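PDB 4L7A: uncharacterized protein from Bacteroides caccae, which is of unknown function but probably acts as a zinc-dependent metallopeptidase. Local coordinates for residues I68-Y77 / F139-A147; P91-W102 / G115-W125. All coordinates share one frame; numbering follows the deposited sequence.

Overall arrangement
Contact 1 pairs two long helices, 59-81 and 131-153, near the middle of the chain, and contact 2 joins the parallel strands 93-98 and 115-122 in the interior of a four-stranded mixed sheet. Their centres lie about 14 Å apart. Along the chain the segments come in the order 68-77, 91-102, 115-125, 139-147, so both strands fall between the paired helices, and strand 115-122 is followed directly by helix 131-153. Pro91 joins the two contacts, its ring packing on Trp73 and Phe146. The strand pair thus packs against both helices, one of which carries the HEXXH sequence, consistent with a clan MA peptidase.

Contact 1: residues I68-Y77 / F139-A147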
# COMPACT_ATOMS: atom_id res chain seq x y z
N ILE A 68 -5.24 -1.59 11.96
CA ILE A 68 -3.87 -1.78 11.48
C ILE A 68 -3.59 -0.85 10.29
O ILE A 68 -2.51 -0.20 10.20
CB ILE A 68 -3.63 -3.24 11.16
CG1 ILE A 68 -3.66 -4.01 12.50
CG2 ILE A 68 -2.31 -3.44 10.47
CD1 ILE A 68 -3.54 -5.53 12.36
N VAL A 69 -4.53 -0.81 9.36
CA VAL A 69 -4.42 0.04 8.15
C VAL A 69 -4.29 1.53 8.51
O VAL A 69 -3.49 2.27 7.93
CB VAL A 69 -5.60 -0.21 7.24
CG1 VAL A 69 -5.67 0.77 6.10
CG2 VAL A 69 -5.49 -1.61 6.63
N LYS A 70 -5.04 1.97 9.52
CA LYS A 70 -5.01 3.35 9.93
C LYS A 70 -3.71 3.64 10.63
O LYS A 70 -3.06 4.65 10.35
CB LYS A 70 -6.17 3.66 10.85
CG LYS A 70 -6.18 5.10 11.41
CD LYS A 70 -7.48 5.37 12.18
CE LYS A 70 -7.25 6.30 13.39
NZ LYS A 70 -6.83 7.67 12.93
N HIS A 71 -3.30 2.74 11.49
CA HIS A 71 -2.03 2.92 12.25
C HIS A 71 -0.76 2.93 11.39
O HIS A 71 0.16 3.73 11.64
CB HIS A 71 -1.86 1.82 13.30
CG HIS A 71 -0.73 2.07 14.24
ND1 HIS A 71 -0.78 3.08 15.19
CD2 HIS A 71 0.48 1.49 14.35
CE1 HIS A 71 0.34 3.07 15.88
NE2 HIS A 71 1.12 2.12 15.39
N CYS A 72 -0.74 2.08 10.37
CA CYS A 72 0.48 1.83 9.58
C CYS A 72 0.60 2.62 8.26
O CYS A 72 1.71 2.72 7.69
CB CYS A 72 0.58 0.36 9.28
SG CYS A 72 0.76 -0.62 10.77
N TRP A 73 -0.49 3.17 7.80
CA TRP A 73 -0.50 4.02 6.60
C TRP A 73 -1.06 5.41 6.94
O TRP A 73 -0.30 6.39 6.96
CB TRP A 73 -1.17 3.33 5.39
CG TRP A 73 -1.83 4.29 4.48
CD1 TRP A 73 -1.30 5.40 3.90
CD2 TRP A 73 -3.18 4.25 4.11
NE1 TRP A 73 -2.28 6.09 3.22
CE2 TRP A 73 -3.44 5.36 3.31
CE3 TRP A 73 -4.21 3.33 4.33
CZ2 TRP A 73 -4.70 5.58 2.72
CZ3 TRP A 73 -5.49 3.60 3.79
CH2 TRP A 73 -5.70 4.72 3.01
N LEU A 74 -2.34 5.49 7.31
CA LEU A 74 -2.99 6.79 7.43
C LEU A 74 -2.33 7.66 8.49
O LEU A 74 -1.97 8.77 8.20
CB LEU A 74 -4.46 6.64 7.75
CG LEU A 74 -5.36 6.18 6.62
CD1 LEU A 74 -6.70 5.74 7.17
CD2 LEU A 74 -5.58 7.27 5.61
N GLU A 75 -2.05 7.10 9.66
CA GLU A 75 -1.35 7.83 10.69
C GLU A 75 0.12 8.10 10.41
O GLU A 75 0.67 9.05 10.96
CB GLU A 75 -1.52 7.18 12.06
CG GLU A 75 -2.90 7.42 12.67
CD GLU A 75 -3.02 6.77 14.05
OE1 GLU A 75 -2.06 6.80 14.84
OE2 GLU A 75 -4.04 6.18 14.32
N ALA A 76 0.73 7.29 9.54
CA ALA A 76 2.13 7.49 9.20
C ALA A 76 2.30 8.69 8.29
O ALA A 76 3.16 9.57 8.46
CB ALA A 76 2.71 6.22 8.56
N TYR A 77 1.46 8.71 7.30
CA TYR A 77 1.36 9.82 6.39
C TYR A 77 1.00 11.10 7.15
O TYR A 77 1.62 12.13 6.90
CB TYR A 77 0.34 9.53 5.30
CG TYR A 77 0.80 8.62 4.15
CD1 TYR A 77 1.81 7.67 4.30
CD2 TYR A 77 0.18 8.71 2.88
CE1 TYR A 77 2.22 6.84 3.21
CE2 TYR A 77 0.54 7.90 1.83
CZ TYR A 77 1.57 6.97 1.99
OH TYR A 77 1.91 6.23 0.92
N PHE A 139 0.27 -3.68 1.86
CA PHE A 139 0.73 -2.31 1.96
C PHE A 139 1.60 -1.88 0.80
O PHE A 139 1.54 -0.74 0.39
CB PHE A 139 1.49 -2.03 3.27
CG PHE A 139 0.62 -2.03 4.47
CD1 PHE A 139 -0.43 -1.15 4.56
CD2 PHE A 139 0.88 -2.87 5.51
CE1 PHE A 139 -1.27 -1.19 5.67
CE2 PHE A 139 0.09 -2.88 6.62
CZ PHE A 139 -1.00 -2.07 6.69
N LYS A 140 2.42 -2.79 0.27
CA LYS A 140 3.26 -2.44 -0.90
C LYS A 140 2.40 -1.87 -2.05
O LYS A 140 2.66 -0.78 -2.59
CB LYS A 140 4.10 -3.64 -1.34
CG LYS A 140 4.56 -3.64 -2.80
CD LYS A 140 5.69 -2.68 -2.93
CE LYS A 140 6.05 -2.41 -4.41
NZ LYS A 140 6.04 -3.61 -5.28
N VAL A 141 1.42 -2.64 -2.48
CA VAL A 141 0.53 -2.17 -3.56
C VAL A 141 -0.21 -0.88 -3.21
O VAL A 141 -0.39 0.01 -4.05
CB VAL A 141 -0.49 -3.24 -3.95
CG1 VAL A 141 -1.41 -2.72 -4.95
CG2 VAL A 141 0.27 -4.44 -4.55
N MSE A 142 -0.63 -0.75 -1.97
CA MSE A 142 -1.29 0.47 -1.55
C MSE A 142 -0.40 1.71 -1.70
O MSE A 142 -0.82 2.67 -2.33
CB MSE A 142 -1.83 0.36 -0.11
CG MSE A 142 -3.04 -0.60 -0.05
SE MSE A 142 -3.47 -1.13 1.79
CE MSE A 142 -4.71 0.35 2.14
N HIS A 143 0.80 1.69 -1.11
CA HIS A 143 1.72 2.81 -1.26
C HIS A 143 2.03 3.08 -2.72
O HIS A 143 2.24 4.22 -3.12
CB HIS A 143 3.03 2.64 -0.48
CG HIS A 143 2.82 2.58 0.99
ND1 HIS A 143 2.35 3.67 1.71
CD2 HIS A 143 2.95 1.57 1.88
CE1 HIS A 143 2.22 3.33 2.98
NE2 HIS A 143 2.56 2.06 3.11
N HIS A 144 2.05 2.05 -3.53
CA HIS A 144 2.32 2.24 -4.95
C HIS A 144 1.18 3.11 -5.53
O HIS A 144 1.42 4.08 -6.21
CB HIS A 144 2.44 0.90 -5.69
CG HIS A 144 2.46 1.02 -7.19
ND1 HIS A 144 3.48 0.51 -7.97
CD2 HIS A 144 1.56 1.55 -8.06
CE1 HIS A 144 3.21 0.74 -9.25
NE2 HIS A 144 2.03 1.34 -9.33
N GLU A 145 -0.06 2.74 -5.28
CA GLU A 145 -1.24 3.47 -5.82
C GLU A 145 -1.37 4.86 -5.26
O GLU A 145 -1.74 5.78 -6.00
CB GLU A 145 -2.49 2.69 -5.53
CG GLU A 145 -2.54 1.33 -6.28
CD GLU A 145 -2.71 1.51 -7.78
OE1 GLU A 145 -3.50 2.42 -8.20
OE2 GLU A 145 -2.03 0.80 -8.55
N PHE A 146 -1.04 5.04 -3.98
CA PHE A 146 -1.07 6.38 -3.41
C PHE A 146 -0.03 7.27 -4.09
O PHE A 146 -0.34 8.40 -4.45
CB PHE A 146 -0.94 6.39 -1.91
CG PHE A 146 -1.89 5.46 -1.22
CD1 PHE A 146 -3.10 5.10 -1.78
CD2 PHE A 146 -1.56 4.93 0.01
CE1 PHE A 146 -3.95 4.21 -1.12
CE2 PHE A 146 -2.42 4.08 0.68
CZ PHE A 146 -3.60 3.72 0.11
N ALA A 147 1.14 6.73 -4.35
CA ALA A 147 2.14 7.46 -5.03
C ALA A 147 1.70 7.87 -6.40
O ALA A 147 1.93 9.00 -6.83
CB ALA A 147 3.46 6.65 -5.10
O HOH W 1 2.35 0.93 5.68
O HOH W 2 3.49 6.06 -1.48
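Tyr77 and His143 each turn CG opposite their own carbonyl carbon (chi1 -79° and -64°), and this brings the phenol oxygen to the imidazole edge. The two belong to a buried helix pair: 68-77 lies on helix 59-81, and 139-147 lies on the helix whose His144-Glu145 opens the HEXXH signature of clan MA peptidases. The axes cross at -31°, both running in broadly the same direction. Tyr77 OH and His143 ND1 share a nearly straight hydrogen bond of 2.7 Å, with OH close to the imidazole plane. The ring's other nitrogen is held too: one water bonds His143 NE2 at 2.8 Å and donates to Cys72 O at 2.8 Å. Gripped at both nitrogens, the imidazole is held against rotation. A second water lies 2.9 Å from Tyr77 OH and donates to His143 O, giving the phenol oxygen two partners.

Beside this polar bridge, Trp73 lies between two residues: Phe146 forms an offset stack over one face of its five-membered ring, although the modelled spacing there is too short to be trusted, and Leu74 CG covers the opposite face. Trp73 CD1 in turn sits over the centre of the Tyr77 ring, completing an aromatic cluster of Trp73, Tyr77, His143 and Phe146. Further toward the N-terminal ends, Val69 CA and Ile68 CG2 border the edge of the Phe139 ring, while Cys72 CB approaches Phe139 CZ obliquely at 3.9 Å. His144, on the far side of its helix, hydrogen-bonds to Glu201. The selenomethionine Met142, bent at its last torsion, brings its terminal methyl against both Val69 and the indole, which themselves meet at the ring edge: CE lies 4.1 Å from Val69 CG1 and 3.7 Å from Trp73 CZ3.

Contact 2: residues P91-W102 / G115-W125; sequences PKVIHLIGSASW and GLKVTLYMGNW
Trp125 turns one face of its indole toward the chain leaving strand 93-98: Ser101 CA sits over the five-membered ring, 3.7 Å from its centroid, and Trp102 CB over the six-membered ring, both as CH-pi contacts. In the indole plane, Trp125 NE1 donates to Ser99 O at 2.8 Å, reaching that oxygen from above its carbonyl plane. With alanine in place of Trp125, Ser99 O would probably lose this donor, and Ser101 and Trp102 the surface they rest on. Within the parallel strand pair, Ile97 and Tyr121 lie side by side, Ile97 CG2 3.7 Å from Tyr121 CE2. Lys117, its CG opposite the backbone N (chi1 178°), carries CD over one face of the His95 ring. On the other face of the sheet, Leu96 CD2 meets Leu120 CB at 3.9 Å. The backbones alternate hydrogen bonds from Val93 to Ser99, and Leu116 O takes both Lys92 N and Val93 N. The pair forms the middle of a mixed four-stranded sheet: strand 38-40 runs parallel beside 93-98, and strand 107-112 antiparallel beside 115-122. Leu96 and Met122 pack on helix 59-81, while Leu120 and Trp125 meet Tyr138 of helix 131-153.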
# COMPACT_ATOMS: atom_id res chain seq x y z
N PRO A 91 -7.47 6.74 -1.10
CA PRO A 91 -8.49 6.22 -1.97
C PRO A 91 -9.84 6.80 -1.51
O PRO A 91 -9.96 7.26 -0.40
CB PRO A 91 -8.46 4.72 -1.67
CG PRO A 91 -8.08 4.63 -0.25
CD PRO A 91 -7.19 5.86 0.04
N LYS A 92 -10.87 6.69 -2.33
CA LYS A 92 -12.25 7.02 -1.88
C LYS A 92 -12.94 5.90 -1.11
O LYS A 92 -13.81 6.14 -0.26
CB LYS A 92 -13.16 7.38 -3.08
CG LYS A 92 -12.63 8.49 -4.01
CD LYS A 92 -12.60 9.89 -3.36
CE LYS A 92 -11.25 10.65 -3.63
NZ LYS A 92 -10.84 11.35 -2.37
N VAL A 93 -12.63 4.66 -1.46
CA VAL A 93 -13.32 3.50 -0.88
C VAL A 93 -12.35 2.35 -0.63
O VAL A 93 -11.45 2.10 -1.46
CB VAL A 93 -14.46 3.04 -1.82
CG1 VAL A 93 -15.10 1.75 -1.31
CG2 VAL A 93 -15.54 4.10 -1.94
N ILE A 94 -12.49 1.72 0.53
CA ILE A 94 -11.78 0.49 0.89
C ILE A 94 -12.86 -0.57 1.16
O ILE A 94 -13.85 -0.25 1.85
CB ILE A 94 -10.86 0.70 2.08
CG1 ILE A 94 -9.74 1.68 1.73
CG2 ILE A 94 -10.18 -0.59 2.45
CD1 ILE A 94 -9.02 2.24 2.94
N HIS A 95 -12.79 -1.74 0.51
CA HIS A 95 -13.76 -2.83 0.77
C HIS A 95 -12.98 -3.96 1.35
O HIS A 95 -11.92 -4.25 0.84
CB HIS A 95 -14.35 -3.40 -0.51
CG HIS A 95 -15.38 -2.53 -1.14
ND1 HIS A 95 -16.07 -2.91 -2.27
CD2 HIS A 95 -15.89 -1.33 -0.78
CE1 HIS A 95 -16.95 -1.98 -2.60
NE2 HIS A 95 -16.86 -1.00 -1.71
N LEU A 96 -13.48 -4.60 2.37
CA LEU A 96 -12.92 -5.85 2.84
C LEU A 96 -13.85 -6.95 2.38
O LEU A 96 -15.07 -6.84 2.54
CB LEU A 96 -12.81 -5.91 4.36
CG LEU A 96 -12.07 -4.81 5.05
CD1 LEU A 96 -11.86 -5.18 6.50
CD2 LEU A 96 -10.73 -4.58 4.38
N ILE A 97 -13.27 -7.99 1.79
CA ILE A 97 -14.00 -9.16 1.36
C ILE A 97 -13.32 -10.38 1.89
O ILE A 97 -12.09 -10.48 1.88
CB ILE A 97 -14.09 -9.25 -0.17
CG1 ILE A 97 -14.89 -8.08 -0.70
CG2 ILE A 97 -14.75 -10.50 -0.62
CD1 ILE A 97 -14.98 -8.04 -2.29
N GLY A 98 -14.10 -11.34 2.36
CA GLY A 98 -13.48 -12.56 2.91
C GLY A 98 -12.99 -13.55 1.84
O GLY A 98 -13.65 -13.75 0.83
N SER A 99 -11.83 -14.16 2.09
CA SER A 99 -11.30 -15.18 1.23
C SER A 99 -10.76 -16.40 1.98
O SER A 99 -10.21 -16.27 3.08
CB SER A 99 -10.17 -14.58 0.42
OG SER A 99 -9.79 -15.46 -0.62
N ALA A 100 -10.95 -17.57 1.38
CA ALA A 100 -10.53 -18.83 1.93
C ALA A 100 -9.01 -18.93 2.06
O ALA A 100 -8.56 -19.58 2.96
CB ALA A 100 -11.05 -19.96 1.10
N SER A 101 -8.26 -18.25 1.20
CA SER A 101 -6.81 -18.22 1.28
C SER A 101 -6.23 -17.01 0.56
O SER A 101 -6.99 -16.19 -0.03
CB SER A 101 -6.22 -19.49 0.68
OG SER A 101 -4.85 -19.60 1.00
N TRP A 102 -4.91 -16.92 0.60
CA TRP A 102 -4.15 -15.88 -0.08
C TRP A 102 -3.80 -16.24 -1.51
O TRP A 102 -3.33 -15.39 -2.25
CB TRP A 102 -2.83 -15.63 0.65
CG TRP A 102 -1.84 -16.73 0.54
CD1 TRP A 102 -0.99 -16.99 -0.50
CD2 TRP A 102 -1.56 -17.71 1.53
NE1 TRP A 102 -0.24 -18.09 -0.24
CE2 TRP A 102 -0.56 -18.56 1.01
CE3 TRP A 102 -2.08 -17.97 2.80
CZ2 TRP A 102 -0.05 -19.64 1.73
CZ3 TRP A 102 -1.57 -19.08 3.53
CH2 TRP A 102 -0.56 -19.89 2.98
N GLY A 115 -12.47 8.57 -7.74
CA GLY A 115 -11.08 8.23 -7.44
C GLY A 115 -10.93 6.73 -7.27
O GLY A 115 -11.67 5.96 -7.87
N LEU A 116 -10.02 6.34 -6.37
CA LEU A 116 -9.59 4.97 -6.23
C LEU A 116 -10.43 4.16 -5.24
O LEU A 116 -10.75 4.63 -4.13
CB LEU A 116 -8.14 4.94 -5.75
CG LEU A 116 -7.45 3.61 -5.53
CD1 LEU A 116 -7.27 2.87 -6.82
CD2 LEU A 116 -6.15 3.88 -4.90
N LYS A 117 -10.77 2.93 -5.67
CA LYS A 117 -11.27 1.91 -4.80
C LYS A 117 -10.23 0.79 -4.60
O LYS A 117 -9.64 0.33 -5.55
CB LYS A 117 -12.54 1.35 -5.38
CG LYS A 117 -13.13 0.22 -4.54
CD LYS A 117 -14.48 -0.21 -5.05
CE LYS A 117 -14.34 -1.29 -6.09
NZ LYS A 117 -15.51 -1.30 -7.05
N VAL A 118 -9.96 0.43 -3.35
CA VAL A 118 -9.06 -0.69 -2.98
C VAL A 118 -9.90 -1.75 -2.27
O VAL A 118 -10.62 -1.45 -1.32
CB VAL A 118 -7.93 -0.24 -2.04
CG1 VAL A 118 -6.94 -1.39 -1.74
CG2 VAL A 118 -7.09 0.86 -2.63
N THR A 119 -9.80 -2.98 -2.72
CA THR A 119 -10.45 -4.08 -2.09
C THR A 119 -9.39 -4.97 -1.52
O THR A 119 -8.45 -5.31 -2.21
CB THR A 119 -11.26 -4.88 -3.10
OG1 THR A 119 -12.29 -4.03 -3.62
CG2 THR A 119 -11.90 -6.09 -2.45
N LEU A 120 -9.53 -5.34 -0.26
CA LEU A 120 -8.61 -6.23 0.36
C LEU A 120 -9.34 -7.54 0.69
O LEU A 120 -10.39 -7.52 1.33
CB LEU A 120 -8.09 -5.64 1.64
CG LEU A 120 -7.52 -4.22 1.59
CD1 LEU A 120 -7.11 -3.80 2.96
CD2 LEU A 120 -6.32 -4.22 0.66
N TYR A 121 -8.73 -8.65 0.29
CA TYR A 121 -9.21 -9.97 0.57
C TYR A 121 -8.48 -10.45 1.82
O TYR A 121 -7.23 -10.41 1.90
CB TYR A 121 -8.99 -10.89 -0.66
CG TYR A 121 -9.86 -10.50 -1.80
CD1 TYR A 121 -9.49 -9.57 -2.74
CD2 TYR A 121 -11.12 -11.10 -1.95
CE1 TYR A 121 -10.36 -9.22 -3.78
CE2 TYR A 121 -11.96 -10.78 -2.97
CZ TYR A 121 -11.60 -9.82 -3.88
OH TYR A 121 -12.51 -9.55 -4.89
N MSE A 122 -9.27 -10.93 2.77
CA MSE A 122 -8.74 -11.33 4.06
C MSE A 122 -9.43 -12.54 4.66
O MSE A 122 -10.51 -12.89 4.27
CB MSE A 122 -8.83 -10.16 5.10
CG MSE A 122 -9.95 -9.19 4.91
SE MSE A 122 -11.78 -9.80 5.29
CE MSE A 122 -11.81 -9.64 7.23
N GLY A 123 -8.79 -13.12 5.67
CA GLY A 123 -9.32 -14.27 6.41
C GLY A 123 -8.31 -14.64 7.47
O GLY A 123 -7.24 -14.05 7.54
N ASN A 124 -8.64 -15.55 8.34
CA ASN A 124 -7.75 -15.73 9.49
C ASN A 124 -6.53 -16.61 9.13
O ASN A 124 -5.78 -16.96 10.02
CB ASN A 124 -8.51 -16.18 10.75
CG ASN A 124 -9.14 -17.51 10.58
OD1 ASN A 124 -8.95 -18.18 9.55
ND2 ASN A 124 -9.86 -17.96 11.60
N TRP A 125 -6.33 -16.92 7.83
CA TRP A 125 -5.01 -17.33 7.34
C TRP A 125 -3.95 -16.21 7.51
O TRP A 125 -2.76 -16.46 7.32
CB TRP A 125 -5.04 -17.75 5.86
CG TRP A 125 -5.81 -16.80 4.98
CD1 TRP A 125 -7.16 -16.90 4.64
CD2 TRP A 125 -5.34 -15.59 4.35
NE1 TRP A 125 -7.51 -15.85 3.84
CE2 TRP A 125 -6.43 -15.05 3.62
CE3 TRP A 125 -4.12 -14.92 4.33
CZ2 TRP A 125 -6.33 -13.86 2.92
CZ3 TRP A 125 -4.03 -13.74 3.60
CH2 TRP A 125 -5.13 -13.23 2.91